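Local coordinates for protein pyruvate kinase (Pseudomonas aeruginosa, PDB 6QXL) that probably catalyses the last step of glycolysis, converting phosphoenolpyruvate and ADP to pyruvate and ATP, and binds magnesium and glucose 6-phosphate, at residues M186-Y190 / R409-R414; I402-P407 / V421-D427. All coordinates share one frame. Numbering follows the deposited sequence.

Interaction 1. Residues M186-Y190 / R409-R414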
loop_
_atom_site.group_PDB
_atom_site.type_symbol
_atom_site.label_atom_id
_atom_site.label_comp_id
_atom_site.label_asym_id
_atom_site.label_seq_id
_atom_site.Cartn_x
_atom_site.Cartn_y
_atom_site.Cartn_z
ATOM N N MET A 186 37.604 5.355 33.220
ATOM C CA MET A 186 36.968 4.073 33.536
ATOM C C MET A 186 36.714 3.208 32.311
ATOM O O MET A 186 36.210 2.099 32.461
ATOM C CB MET A 186 35.632 4.317 34.248
ATOM C CG MET A 186 35.735 4.975 35.615
ATOM S SD MET A 186 34.119 5.496 36.205
ATOM C CE MET A 186 33.486 3.912 36.739
ATOM N N ASP A 187 37.053 3.699 31.110
ATOM C CA ASP A 187 36.776 2.990 29.836
ATOM C C ASP A 187 35.297 2.682 29.654
ATOM O O ASP A 187 34.915 1.564 29.311
ATOM C CB ASP A 187 37.586 1.677 29.715
ATOM C CG ASP A 187 39.018 1.910 29.342
ATOM O OD1 ASP A 187 39.460 3.082 29.085
ATOM O OD2 ASP A 187 39.695 0.867 29.269
ATOM N N LEU A 188 34.455 3.674 29.908
ATOM C CA LEU A 188 33.026 3.475 29.765
ATOM C C LEU A 188 32.660 3.289 28.296
ATOM O O LEU A 188 33.263 3.892 27.410
ATOM C CB LEU A 188 32.258 4.650 30.368
ATOM C CG LEU A 188 32.389 4.869 31.879
ATOM C CD1 LEU A 188 31.416 5.933 32.327
ATOM C CD2 LEU A 188 32.162 3.579 32.662
ATOM N N ASP A 189 31.677 2.433 28.059
ATOM C CA ASP A 189 31.232 2.118 26.709
ATOM C C ASP A 189 30.319 3.201 26.124
ATOM O O ASP A 189 30.367 3.473 24.925
ATOM C CB ASP A 189 30.546 0.773 26.730
ATOM C CG ASP A 189 31.421 -0.294 27.355
ATOM O OD1 ASP A 189 32.485 -0.593 26.800
ATOM O OD2 ASP A 189 31.092 -0.782 28.437
ATOM N N TYR A 190 29.492 3.816 26.974
ATOM C CA TYR A 190 28.585 4.883 26.552
ATOM C C TYR A 190 28.655 6.034 27.535
ATOM O O TYR A 190 28.800 5.832 28.736
ATOM C CB TYR A 190 27.130 4.376 26.471
ATOM C CG TYR A 190 26.861 3.440 25.329
ATOM C CD1 TYR A 190 26.649 3.922 24.043
ATOM C CD2 TYR A 190 26.826 2.071 25.528
ATOM C CE1 TYR A 190 26.404 3.056 22.997
ATOM C CE2 TYR A 190 26.578 1.201 24.481
ATOM C CZ TYR A 190 26.348 1.702 23.237
ATOM O OH TYR A 190 26.135 0.830 22.212
ATOM N N ARG A 409 37.103 -5.979 22.999
ATOM C CA ARG A 409 36.208 -5.839 24.143
ATOM C C ARG A 409 35.297 -4.628 23.989
ATOM O O ARG A 409 34.122 -4.704 24.307
ATOM C CB ARG A 409 36.985 -5.764 25.446
ATOM C CG ARG A 409 36.152 -5.739 26.745
ATOM C CD ARG A 409 36.621 -4.724 27.787
ATOM N NE ARG A 409 36.880 -3.343 27.318
ATOM C CZ ARG A 409 36.039 -2.310 27.359
ATOM N NH1 ARG A 409 34.786 -2.448 27.839
ATOM N NH2 ARG A 409 36.515 -1.122 26.891
ATOM N N GLU A 410 35.853 -3.537 23.487
ATOM C CA GLU A 410 35.099 -2.314 23.184
ATOM C C GLU A 410 33.835 -2.655 22.368
ATOM O O GLU A 410 32.736 -2.222 22.710
ATOM C CB GLU A 410 36.011 -1.361 22.407
ATOM C CG GLU A 410 35.587 0.043 22.208
ATOM C CD GLU A 410 36.541 0.821 21.256
ATOM O OE1 GLU A 410 37.682 0.376 20.975
ATOM O OE2 GLU A 410 36.107 1.912 20.777
ATOM N N THR A 411 34.004 -3.478 21.346
ATOM C CA THR A 411 32.908 -3.857 20.473
ATOM C C THR A 411 31.998 -4.865 21.145
ATOM O O THR A 411 30.778 -4.759 21.047
ATOM C CB THR A 411 33.463 -4.410 19.135
ATOM O OG1 THR A 411 34.260 -3.388 18.519
ATOM C CG2 THR A 411 32.371 -4.840 18.201
ATOM N N GLN A 412 32.583 -5.844 21.827
ATOM C CA GLN A 412 31.780 -6.873 22.508
ATOM C C GLN A 412 30.768 -6.257 23.485
ATOM O O GLN A 412 29.678 -6.780 23.656
ATOM C CB GLN A 412 32.689 -7.847 23.259
ATOM C CG GLN A 412 33.451 -8.807 22.349
ATOM C CD GLN A 412 34.680 -9.419 23.005
ATOM O OE1 GLN A 412 34.962 -9.177 24.189
ATOM N NE2 GLN A 412 35.431 -10.156 22.235
ATOM N N ALA A 413 31.142 -5.138 24.120
ATOM C CA ALA A 413 30.253 -4.450 25.046
ATOM C C ALA A 413 29.285 -3.517 24.334
ATOM O O ALA A 413 28.104 -3.469 24.665
ATOM C CB ALA A 413 31.055 -3.671 26.070
ATOM N N ARG A 414 29.793 -2.764 23.374
ATOM C CA ARG A 414 28.988 -1.806 22.633
ATOM C C ARG A 414 27.669 -2.406 22.155
ATOM O O ARG A 414 26.587 -1.876 22.404
ATOM C CB ARG A 414 29.777 -1.310 21.433
ATOM C CG ARG A 414 29.364 0.064 21.019
ATOM C CD ARG A 414 29.904 0.387 19.659
ATOM N NE ARG A 414 31.321 0.318 19.376
ATOM C CZ ARG A 414 32.259 1.099 19.875
ATOM N NH1 ARG A 414 31.993 1.998 20.818
ATOM N NH2 ARG A 414 33.511 0.928 19.476
#
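D189 lies over the side chain of A413, its OD1 3.5 Å from A413 CB, and the same oxygen receives a hydrogen bond from R409 NH1 at 3.1 Å (N-H...O angle 145°), forming a salt bridge. OD1 lies near the guanidinium plane, at its edge. OD2 of D189 points back into its own domain, to R53 and the backbone N of L65. The carboxylate of D187 adds only charge proximity: its OD2 is 4.4 Å from R409 NH2 but well out of the guanidinium plane. D187, with phi 57°, is the first residue to leave helical backbone angles after helix 174-185, in a Schellman motif; the chain then enters strand 190-193 of the TIM barrel. This turn meets helix 409-414 of the C-terminal alpha/beta domain, the two segments together burying 275 Å². At its other end, Y190 OH donates to R414 O at 2.8 Å. The R414 guanidinium salt-bridges E410 within its helix (NH2 to OE2, 3.1 Å) and makes a cation-pi contact with W217.

Interaction 2. Residues I402-P407 / V421-D427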
loop_
_atom_site.group_PDB
_atom_site.type_symbol
_atom_site.label_atom_id
_atom_site.label_comp_id
_atom_site.label_asym_id
_atom_site.label_seq_id
_atom_site.Cartn_x
_atom_site.Cartn_y
_atom_site.Cartn_z
ATOM N N ILE A 402 20.978 -11.781 15.406
ATOM C CA ILE A 402 22.168 -11.171 14.842
ATOM C C ILE A 402 23.331 -11.355 15.818
ATOM O O ILE A 402 23.294 -10.872 16.950
ATOM C CB ILE A 402 21.934 -9.674 14.609
ATOM C CG1 ILE A 402 20.748 -9.479 13.664
ATOM C CG2 ILE A 402 23.205 -9.008 14.079
ATOM C CD1 ILE A 402 20.293 -8.049 13.513
ATOM N N TYR A 403 24.370 -12.062 15.382
ATOM C CA TYR A 403 25.558 -12.299 16.215
ATOM C C TYR A 403 26.719 -11.443 15.766
ATOM O O TYR A 403 27.153 -11.560 14.633
ATOM C CB TYR A 403 25.911 -13.757 16.172
ATOM C CG TYR A 403 24.858 -14.611 16.811
ATOM C CD1 TYR A 403 24.795 -14.754 18.189
ATOM C CD2 TYR A 403 23.909 -15.265 16.047
ATOM C CE1 TYR A 403 23.813 -15.537 18.782
ATOM C CE2 TYR A 403 22.941 -16.066 16.652
ATOM C CZ TYR A 403 22.910 -16.180 18.012
ATOM O OH TYR A 403 21.955 -16.950 18.584
ATOM N N ALA A 404 27.189 -10.564 16.647
ATOM C CA ALA A 404 28.361 -9.731 16.379
ATOM C C ALA A 404 29.623 -10.488 16.842
ATOM O O ALA A 404 29.871 -10.630 18.053
ATOM C CB ALA A 404 28.235 -8.398 17.103
ATOM N N TYR A 405 30.373 -10.994 15.863
ATOM C CA TYR A 405 31.655 -11.658 16.078
ATOM C C TYR A 405 32.753 -10.604 16.068
ATOM O O TYR A 405 32.992 -9.944 15.045
ATOM C CB TYR A 405 31.917 -12.693 14.990
ATOM C CG TYR A 405 31.126 -13.989 15.120
ATOM C CD1 TYR A 405 29.744 -13.997 15.182
ATOM C CD2 TYR A 405 31.766 -15.203 15.125
ATOM C CE1 TYR A 405 29.038 -15.197 15.278
ATOM C CE2 TYR A 405 31.060 -16.403 15.241
ATOM C CZ TYR A 405 29.700 -16.386 15.302
ATOM O OH TYR A 405 28.999 -17.569 15.396
ATOM N N SER A 406 33.414 -10.425 17.203
ATOM C CA SER A 406 34.476 -9.449 17.286
ATOM C C SER A 406 35.546 -9.916 18.260
ATOM O O SER A 406 35.261 -10.636 19.218
ATOM C CB SER A 406 33.931 -8.097 17.709
ATOM O OG SER A 406 34.861 -7.063 17.442
ATOM N N PRO A 407 36.793 -9.547 17.996
ATOM C CA PRO A 407 37.839 -9.850 18.952
ATOM C C PRO A 407 37.945 -8.790 20.054
ATOM O O PRO A 407 38.408 -9.103 21.136
ATOM C CB PRO A 407 39.087 -9.863 18.080
ATOM C CG PRO A 407 38.798 -8.850 17.007
ATOM C CD PRO A 407 37.333 -8.973 16.746
ATOM N N VAL A 421 20.931 -8.141 18.950
ATOM C CA VAL A 421 22.313 -8.493 18.704
ATOM C C VAL A 421 22.933 -9.170 19.941
ATOM O O VAL A 421 22.778 -8.682 21.050
ATOM C CB VAL A 421 23.140 -7.254 18.357
ATOM C CG1 VAL A 421 24.579 -7.639 18.027
ATOM C CG2 VAL A 421 22.498 -6.519 17.200
ATOM N N GLU A 422 23.612 -10.292 19.733
ATOM C CA GLU A 422 24.370 -10.960 20.783
ATOM C C GLU A 422 25.847 -10.959 20.417
ATOM O O GLU A 422 26.210 -11.033 19.244
ATOM C CB GLU A 422 23.879 -12.394 20.983
ATOM C CG GLU A 422 22.480 -12.520 21.602
ATOM C CD GLU A 422 21.776 -13.868 21.403
ATOM O OE1 GLU A 422 22.331 -14.847 21.942
ATOM O OE2 GLU A 422 20.661 -13.915 20.800
ATOM N N THR A 423 26.706 -10.864 21.420
ATOM C CA THR A 423 28.146 -10.900 21.187
ATOM C C THR A 423 28.659 -12.336 21.188
ATOM O O THR A 423 28.292 -13.145 22.054
ATOM C CB THR A 423 28.895 -10.168 22.281
ATOM O OG1 THR A 423 28.411 -8.834 22.373
ATOM C CG2 THR A 423 30.335 -10.102 21.953
ATOM N N ILE A 424 29.511 -12.629 20.210
ATOM C CA ILE A 424 30.288 -13.859 20.191
ATOM C C ILE A 424 31.762 -13.466 20.045
ATOM O O ILE A 424 32.172 -13.026 18.972
ATOM C CB ILE A 424 29.912 -14.766 19.015
ATOM C CG1 ILE A 424 28.427 -15.169 19.059
ATOM C CG2 ILE A 424 30.811 -15.986 19.009
ATOM C CD1 ILE A 424 28.061 -16.212 20.065
ATOM N N PRO A 425 32.574 -13.638 21.110
ATOM C CA PRO A 425 33.994 -13.270 20.975
ATOM C C PRO A 425 34.685 -14.220 19.986
ATOM O O PRO A 425 34.430 -15.454 20.019
ATOM C CB PRO A 425 34.555 -13.428 22.388
ATOM C CG PRO A 425 33.375 -13.611 23.268
ATOM C CD PRO A 425 32.296 -14.237 22.419
ATOM N N PHE A 426 35.481 -13.636 19.095
ATOM C CA PHE A 426 35.991 -14.348 17.939
ATOM C C PHE A 426 37.047 -13.506 17.254
ATOM O O PHE A 426 36.879 -12.283 17.105
ATOM C CB PHE A 426 34.838 -14.653 16.989
ATOM C CG PHE A 426 35.177 -15.559 15.842
ATOM C CD1 PHE A 426 35.562 -15.009 14.638
ATOM C CD2 PHE A 426 35.005 -16.958 15.944
ATOM C CE1 PHE A 426 35.844 -15.832 13.544
ATOM C CE2 PHE A 426 35.252 -17.765 14.860
ATOM C CZ PHE A 426 35.646 -17.217 13.655
ATOM N N ASP A 427 38.152 -14.162 16.885
ATOM C CA ASP A 427 39.270 -13.505 16.214
ATOM C C ASP A 427 39.581 -14.222 14.912
ATOM O O ASP A 427 40.360 -15.174 14.907
ATOM C CB ASP A 427 40.529 -13.454 17.086
ATOM C CG ASP A 427 41.584 -12.501 16.523
ATOM O OD1 ASP A 427 41.358 -11.935 15.416
ATOM O OD2 ASP A 427 42.630 -12.313 17.188
#
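Edge against face, the Y405 ring meets that of F426: the centroids are 5.2 Å apart, the planes stand at 71°, and Y405 CD2 comes within 3.5 Å of F426 CG. I424 fills the space over one face of the Y405 ring, its CB 3.9 Å from the centroid and 11° off the normal, a CH-pi contact. I424 CG1 also packs 3.8 Å from Y403 CD1, so the isoleucine covers Y405 and borders Y403. Helix 436-446 covers this face, and Y405 OH is hydrogen-bonded to A440 O. Beneath the side chains, the strands run parallel in one-to-one register, I402 beside V421 through S406 beside P425, with axes 4.6 Å apart and crossing at -32°. They are joined by helix 409-414 as a beta-alpha-beta unit of the C-terminal domain, with 421-425 at the sheet's edge within the chain. Hydrogen bonds alternate: E422 N to I402 O (2.9 Å), A404 N to E422 O (2.8 Å), I424 N to A404 O (3.0 Å), a weak S406 N to I424 O (3.4 Å), then F426 N to S406 O (3.0 Å). On the other face the bumps are smaller. The methyl of A404 leaves room for V421, CB to CG1 being 3.8 Å, and I402 CG2 lies 4.1 Å from V421 CG2; P390 of helix 388-394 packs on I402 and A404.

In the fold
The centres of interactions 1 and 2 lie about 14 Å apart, on the same side of the chain's centre. Their segments alternate in sequence: 186-190 comes first, in the barrel domain, then 402-407, 409-414 and 421-427 follow consecutively in the alpha/beta domain. Helix 409-414 therefore serves both, as the connection between the paired strands and as the surface facing the barrel. Q412 couples them directly, its O 2.7 Å from T423 OG1 and its NE2 3.1 Å from S406 O, both probable hydrogen bonds. Bound glucose 6-phosphate is about 7 Å from the P407 side chain and 8 Å from that of R414, placing this barrel-facing unit beside the regulator pocket.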